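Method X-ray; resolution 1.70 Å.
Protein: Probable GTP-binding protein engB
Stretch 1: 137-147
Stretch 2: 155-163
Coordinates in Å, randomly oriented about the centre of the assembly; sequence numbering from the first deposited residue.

Stretch 1 137-147: NVQEVINFLAE
Stretch 2 155-163: EIDKVFIPI

How do the two backbones run past each other? Residues 138-147 form a regular helix (phi/psi near -65/-40), and 156-159 make a short helical turn that gives way to the strand 160-162, F160 being the first residue to leave helical angles. The helix and strand axes approach to 9.8 Å at 152°, nearly antiparallel. CA atoms set the register: V138 CA lies 7.6 Å from P162 CA, I142 CA lies 6.7 Å from F160 CA, and A146 CA lies 6.5 Å from I156 CA.

What does F160 bring to the helix? It gives up the most surface, 83 Å². With chi1 -65° (m) and chi2 94°, its ring packs against the I142-A146 turn: F160 CE2 is 3.6 Å from L145 CB, F160 CE1 is 3.7 Å from A146 CB, and I142 O lies over one face of the ring. At A146, where the side chain is a lone methyl, F160 CE1 is also 3.7 Å from A146 CA.

How does I142 reach so many partners? Its CA-to-CB bond points sideways, but the mt rotamer (-71°, -177°) carries its end inward. I142 CG2 touches I156 CG2 at 3.3 Å and F160 CB at 3.6 Å, while I142 CD1 reaches P162 CD at 3.8 Å. One turn earlier in the helix, V138 (chi1 75°, p) sets its CG2 3.7 Å from P162 CB.

What does I156 meet, and does anything polar help? Also mt (-66°, 177°), I156 places CD1 3.5 Å from A146 CB. No hydrogen bond crosses between the stretches; apolar packing joins them, burying 392 Å² in all. Polar groups serve the helix itself: N137 OD1 caps it by accepting from E140 N at 3.2 Å, and Q139 NE2 donates to N143 OD1 at 3.0 Å. In the second stretch, F160 N donates to I156 O at 2.9 Å, tying the strand's start to the preceding turn.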

ATOM      1  N   ASN A 137       3.360 -12.437  15.720  1.00 20.13           N
ATOM      2  CA  ASN A 137       3.473 -13.615  14.835  1.00 20.96           C
ATOM      3  C   ASN A 137       3.275 -13.169  13.397  1.00 18.23           C
ATOM      4  O   ASN A 137       2.188 -13.249  12.833  1.00 18.86           O
ATOM      5  CB  ASN A 137       2.448 -14.698  15.213  1.00 22.41           C
ATOM      6  CG  ASN A 137       2.721 -16.072  14.507  1.00 25.73           C
ATOM      7  OD1 ASN A 137       3.449 -16.159  13.502  1.00 23.49           O
ATOM      8  ND2 ASN A 137       2.117 -17.152  15.065  1.00 25.80           N
ATOM      9  N   VAL A 138       4.355 -12.717  12.795  1.00 18.13           N
ATOM     10  CA  VAL A 138       4.260 -12.194  11.450  1.00 19.76           C
ATOM     11  C   VAL A 138       3.855 -13.240  10.430  1.00 18.99           C
ATOM     12  O   VAL A 138       3.087 -12.926   9.532  1.00 17.94           O
ATOM     13  CB  VAL A 138       5.585 -11.475  11.032  1.00 21.19           C
ATOM     14  CG1 VAL A 138       6.649 -12.465  10.739  1.00 23.92           C
ATOM     15  CG2 VAL A 138       5.300 -10.598   9.844  1.00 23.67           C
ATOM     16  N   GLN A 139       4.346 -14.471  10.554  1.00 18.79           N
ATOM     17  CA  GLN A 139       3.961 -15.510   9.613  1.00 19.76           C
ATOM     18  C   GLN A 139       2.462 -15.739   9.612  1.00 18.81           C
ATOM     19  O   GLN A 139       1.828 -15.929   8.558  1.00 19.60           O
ATOM     20  CB  GLN A 139       4.684 -16.832   9.938  1.00 22.44           C
ATOM     21  CG  GLN A 139       4.588 -17.838   8.790  1.00 26.61           C
ATOM     22  CD  GLN A 139       5.040 -17.263   7.446  1.00 30.51           C
ATOM     23  OE1 GLN A 139       6.173 -16.764   7.318  1.00 31.14           O
ATOM     24  NE2 GLN A 139       4.152 -17.332   6.422  1.00 32.20           N
ATOM     25  N   GLU A 140       1.885 -15.702  10.802  1.00 17.72           N
ATOM     26  CA  GLU A 140       0.460 -15.887  10.957  1.00 17.47           C
ATOM     27  C   GLU A 140      -0.273 -14.733  10.322  1.00 15.85           C
ATOM     28  O   GLU A 140      -1.296 -14.944   9.680  1.00 14.27           O
ATOM     29  CB  GLU A 140       0.094 -15.983  12.459  1.00 20.16           C
ATOM     30  CG  GLU A 140      -1.388 -16.015  12.760  1.00 25.86           C
ATOM     31  CD  GLU A 140      -1.656 -15.892  14.286  1.00 31.81           C
ATOM     32  OE1 GLU A 140      -2.830 -15.725  14.691  1.00 34.72           O
ATOM     33  OE2 GLU A 140      -0.676 -15.959  15.078  1.00 35.43           O
ATOM     34  N   VAL A 141       0.245 -13.504  10.466  1.00 14.17           N
ATOM     35  CA  VAL A 141      -0.449 -12.353   9.873  1.00 13.86           C
ATOM     36  C   VAL A 141      -0.438 -12.467   8.330  1.00 12.72           C
ATOM     37  O   VAL A 141      -1.461 -12.273   7.647  1.00 12.40           O
ATOM     38  CB  VAL A 141       0.248 -11.040  10.344  1.00 15.78           C
ATOM     39  CG1 VAL A 141      -0.132  -9.800   9.462  1.00 14.79           C
ATOM     40  CG2 VAL A 141      -0.160 -10.778  11.800  1.00 18.12           C
ATOM     41  N   ILE A 142       0.730 -12.761   7.799  1.00 12.84           N
ATOM     42  CA  ILE A 142       0.899 -12.884   6.353  1.00 13.46           C
ATOM     43  C   ILE A 142       0.068 -14.047   5.814  1.00 12.14           C
ATOM     44  O   ILE A 142      -0.504 -13.938   4.740  1.00 12.60           O
ATOM     45  CB  ILE A 142       2.394 -13.045   6.027  1.00 13.69           C
ATOM     46  CG1 ILE A 142       3.082 -11.684   6.287  1.00 15.17           C
ATOM     47  CG2 ILE A 142       2.578 -13.575   4.645  1.00 13.12           C
ATOM     48  CD1 ILE A 142       4.536 -11.636   5.948  1.00 14.33           C
ATOM     49  N   ASN A 143      -0.070 -15.134   6.561  1.00 13.57           N
ATOM     50  CA  ASN A 143      -0.872 -16.238   6.048  1.00 14.16           C
ATOM     51  C   ASN A 143      -2.318 -15.841   6.018  1.00 13.49           C
ATOM     52  O   ASN A 143      -3.046 -16.219   5.095  1.00 13.27           O
ATOM     53  CB  ASN A 143      -0.746 -17.496   6.901  1.00 18.20           C
ATOM     54  CG  ASN A 143       0.595 -18.179   6.728  1.00 19.99           C
ATOM     55  OD1 ASN A 143       1.309 -17.933   5.754  1.00 24.39           O
ATOM     56  ND2 ASN A 143       0.930 -19.062   7.641  1.00 23.80           N
ATOM     57  N   PHE A 144      -2.759 -15.077   7.025  1.00 12.16           N
ATOM     58  CA  PHE A 144      -4.147 -14.628   7.081  1.00 11.72           C
ATOM     59  C   PHE A 144      -4.440 -13.688   5.904  1.00 10.63           C
ATOM     60  O   PHE A 144      -5.457 -13.820   5.213  1.00 11.05           O
ATOM     61  CB  PHE A 144      -4.386 -13.878   8.442  1.00 13.01           C
ATOM     62  CG  PHE A 144      -5.756 -13.339   8.609  1.00 14.29           C
ATOM     63  CD1 PHE A 144      -6.780 -14.152   9.083  1.00 18.23           C
ATOM     64  CD2 PHE A 144      -6.038 -12.011   8.287  1.00 13.89           C
ATOM     65  CE1 PHE A 144      -8.047 -13.643   9.234  1.00 18.97           C
ATOM     66  CE2 PHE A 144      -7.276 -11.494   8.425  1.00 14.78           C
ATOM     67  CZ  PHE A 144      -8.310 -12.297   8.903  1.00 16.00           C
ATOM     68  N   LEU A 145      -3.552 -12.715   5.689  1.00 11.83           N
ATOM     69  CA  LEU A 145      -3.748 -11.747   4.635  1.00 11.58           C
ATOM     70  C   LEU A 145      -3.713 -12.444   3.287  1.00 11.58           C
ATOM     71  O   LEU A 145      -4.450 -12.081   2.388  1.00 12.05           O
ATOM     72  CB  LEU A 145      -2.652 -10.651   4.708  1.00 12.07           C
ATOM     73  CG  LEU A 145      -2.601  -9.755   5.959  1.00 13.15           C
ATOM     74  CD1 LEU A 145      -1.531  -8.674   5.807  1.00 11.29           C
ATOM     75  CD2 LEU A 145      -3.938  -9.109   6.110  1.00 12.47           C
ATOM     76  N   ALA A 146      -2.854 -13.444   3.133  1.00  9.90           N
ATOM     77  CA  ALA A 146      -2.774 -14.129   1.845  1.00 11.34           C
ATOM     78  C   ALA A 146      -4.110 -14.805   1.538  1.00 12.41           C
ATOM     79  O   ALA A 146      -4.608 -14.708   0.429  1.00 10.95           O
ATOM     80  CB  ALA A 146      -1.614 -15.144   1.834  1.00 12.27           C
ATOM     81  N   GLU A 147      -4.723 -15.446   2.538  1.00 13.35           N
ATOM     82  CA  GLU A 147      -6.007 -16.095   2.323  1.00 14.34           C
ATOM     83  C   GLU A 147      -7.103 -15.035   1.999  1.00 14.23           C
ATOM     84  O   GLU A 147      -7.901 -15.237   1.094  1.00 14.30           O
ATOM     85  CB  GLU A 147      -6.341 -16.898   3.600  1.00 17.89           C
ATOM     86  CG  GLU A 147      -7.389 -18.001   3.474  1.00 24.13           C
ATOM     87  CD  GLU A 147      -8.787 -17.509   3.513  1.00 26.20           C
ATOM     88  OE1 GLU A 147      -9.049 -16.551   4.247  1.00 27.57           O
ATOM     89  OE2 GLU A 147      -9.655 -18.099   2.819  1.00 28.39           O
ATOM     90  N   GLU A 155       2.798 -18.111  -3.946  1.00 20.43           N
ATOM     91  CA  GLU A 155       3.227 -16.735  -4.177  1.00 21.33           C
ATOM     92  C   GLU A 155       3.367 -15.885  -2.929  1.00 19.05           C
ATOM     93  O   GLU A 155       3.805 -14.770  -3.029  1.00 17.76           O
ATOM     94  CB  GLU A 155       2.266 -16.024  -5.137  1.00 25.39           C
ATOM     95  CG  GLU A 155       2.017 -16.740  -6.454  1.00 30.04           C
ATOM     96  CD  GLU A 155       3.249 -17.518  -6.965  1.00 34.10           C
ATOM     97  OE1 GLU A 155       4.281 -16.888  -7.325  1.00 34.25           O
ATOM     98  OE2 GLU A 155       3.163 -18.780  -7.005  1.00 37.05           O
ATOM     99  N   ILE A 156       3.064 -16.411  -1.749  1.00 15.80           N
ATOM    100  CA  ILE A 156       3.142 -15.576  -0.541  1.00 16.13           C
ATOM    101  C   ILE A 156       4.438 -14.810  -0.270  1.00 16.84           C
ATOM    102  O   ILE A 156       4.416 -13.620   0.061  1.00 16.34           O
ATOM    103  CB  ILE A 156       2.784 -16.402   0.694  1.00 16.86           C
ATOM    104  CG1 ILE A 156       1.323 -16.787   0.582  1.00 15.76           C
ATOM    105  CG2 ILE A 156       2.948 -15.561   2.007  1.00 17.24           C
ATOM    106  CD1 ILE A 156       0.788 -17.678   1.708  1.00 17.17           C
ATOM    107  N   ASP A 157       5.574 -15.483  -0.385  1.00 20.04           N
ATOM    108  CA  ASP A 157       6.824 -14.809  -0.116  1.00 21.91           C
ATOM    109  C   ASP A 157       7.235 -13.844  -1.219  1.00 21.66           C
ATOM    110  O   ASP A 157       8.139 -13.050  -0.996  1.00 21.88           O
ATOM    111  CB  ASP A 157       7.945 -15.824   0.112  1.00 26.91           C
ATOM    112  CG  ASP A 157       7.789 -16.589   1.397  1.00 31.90           C
ATOM    113  OD1 ASP A 157       7.501 -15.944   2.432  1.00 35.84           O
ATOM    114  OD2 ASP A 157       7.970 -17.829   1.379  1.00 34.73           O
ATOM    115  N   LYS A 158       6.577 -13.908  -2.377  1.00 20.36           N
ATOM    116  CA  LYS A 158       6.855 -13.028  -3.503  1.00 20.85           C
ATOM    117  C   LYS A 158       6.027 -11.740  -3.355  1.00 18.95           C
ATOM    118  O   LYS A 158       6.396 -10.644  -3.820  1.00 17.89           O
ATOM    119  CB  LYS A 158       6.452 -13.706  -4.824  1.00 22.30           C
ATOM    120  CG  LYS A 158       7.256 -14.983  -5.163  1.00 26.16           C
ATOM    121  CD  LYS A 158       8.751 -14.654  -5.340  1.00 28.09           C
ATOM    122  CE  LYS A 158       9.548 -15.955  -5.532  1.00 30.28           C
ATOM    123  NZ  LYS A 158       9.224 -16.968  -4.437  1.00 31.97           N
ATOM    124  N   VAL A 159       4.903 -11.891  -2.672  1.00 15.91           N
ATOM    125  CA  VAL A 159       3.978 -10.779  -2.511  1.00 12.65           C
ATOM    126  C   VAL A 159       4.119 -10.008  -1.223  1.00 13.17           C
ATOM    127  O   VAL A 159       4.235  -8.767  -1.247  1.00 11.56           O
ATOM    128  CB  VAL A 159       2.527 -11.267  -2.609  1.00 11.74           C
ATOM    129  CG1 VAL A 159       1.547 -10.091  -2.416  1.00 10.58           C
ATOM    130  CG2 VAL A 159       2.305 -11.905  -3.976  1.00 13.64           C
ATOM    131  N   PHE A 160       4.143 -10.744  -0.120  1.00 10.68           N
ATOM    132  CA  PHE A 160       4.176 -10.149   1.230  1.00 11.14           C
ATOM    133  C   PHE A 160       5.554  -9.942   1.817  1.00 11.61           C
ATOM    134  O   PHE A 160       6.259 -10.895   2.134  1.00 14.27           O
ATOM    135  CB  PHE A 160       3.330 -10.997   2.196  1.00 10.82           C
ATOM    136  CG  PHE A 160       1.888 -10.999   1.849  1.00 11.62           C
ATOM    137  CD1 PHE A 160       1.377 -12.007   1.065  1.00 12.37           C
ATOM    138  CD2 PHE A 160       1.039  -9.983   2.329  1.00 11.67           C
ATOM    139  CE1 PHE A 160       0.033 -12.031   0.762  1.00 10.21           C
ATOM    140  CE2 PHE A 160      -0.324  -9.988   2.040  1.00  9.42           C
ATOM    141  CZ  PHE A 160      -0.817 -11.037   1.251  1.00 12.14           C
ATOM    142  N   ILE A 161       5.945  -8.674   1.968  1.00 11.56           N
ATOM    143  CA  ILE A 161       7.257  -8.364   2.525  1.00 12.11           C
ATOM    144  C   ILE A 161       7.108  -7.610   3.846  1.00 13.18           C
ATOM    145  O   ILE A 161       6.708  -6.426   3.871  1.00 12.44           O
ATOM    146  CB  ILE A 161       8.081  -7.436   1.573  1.00 13.72           C
ATOM    147  CG1 ILE A 161       8.105  -8.020   0.156  1.00 15.29           C
ATOM    148  CG2 ILE A 161       9.500  -7.245   2.129  1.00 13.66           C
ATOM    149  CD1 ILE A 161       8.827  -9.308  -0.002  1.00 15.95           C
ATOM    150  N   PRO A 162       7.376  -8.287   4.965  1.00 13.76           N
ATOM    151  CA  PRO A 162       7.246  -7.549   6.223  1.00 13.45           C
ATOM    152  C   PRO A 162       8.420  -6.564   6.436  1.00 13.13           C
ATOM    153  O   PRO A 162       9.594  -6.857   6.166  1.00 14.50           O
ATOM    154  CB  PRO A 162       7.169  -8.661   7.266  1.00 15.89           C
ATOM    155  CG  PRO A 162       7.943  -9.777   6.659  1.00 14.65           C
ATOM    156  CD  PRO A 162       7.695  -9.716   5.180  1.00 14.07           C
ATOM    157  N   ILE A 163       8.092  -5.359   6.910  1.00 13.82           N
ATOM    158  CA  ILE A 163       9.126  -4.332   7.143  1.00 12.72           C
ATOM    159  C   ILE A 163       8.760  -3.508   8.392  1.00 13.15           C
ATOM    160  O   ILE A 163       7.650  -3.624   8.932  1.00 11.69           O
ATOM    161  CB  ILE A 163       9.149  -3.294   5.964  1.00 12.86           C
ATOM    162  CG1 ILE A 163       7.709  -2.785   5.764  1.00 14.40           C
ATOM    163  CG2 ILE A 163       9.539  -3.949   4.617  1.00 13.12           C
ATOM    164  CD1 ILE A 163       7.579  -1.612   4.850  1.00 13.93           C
TER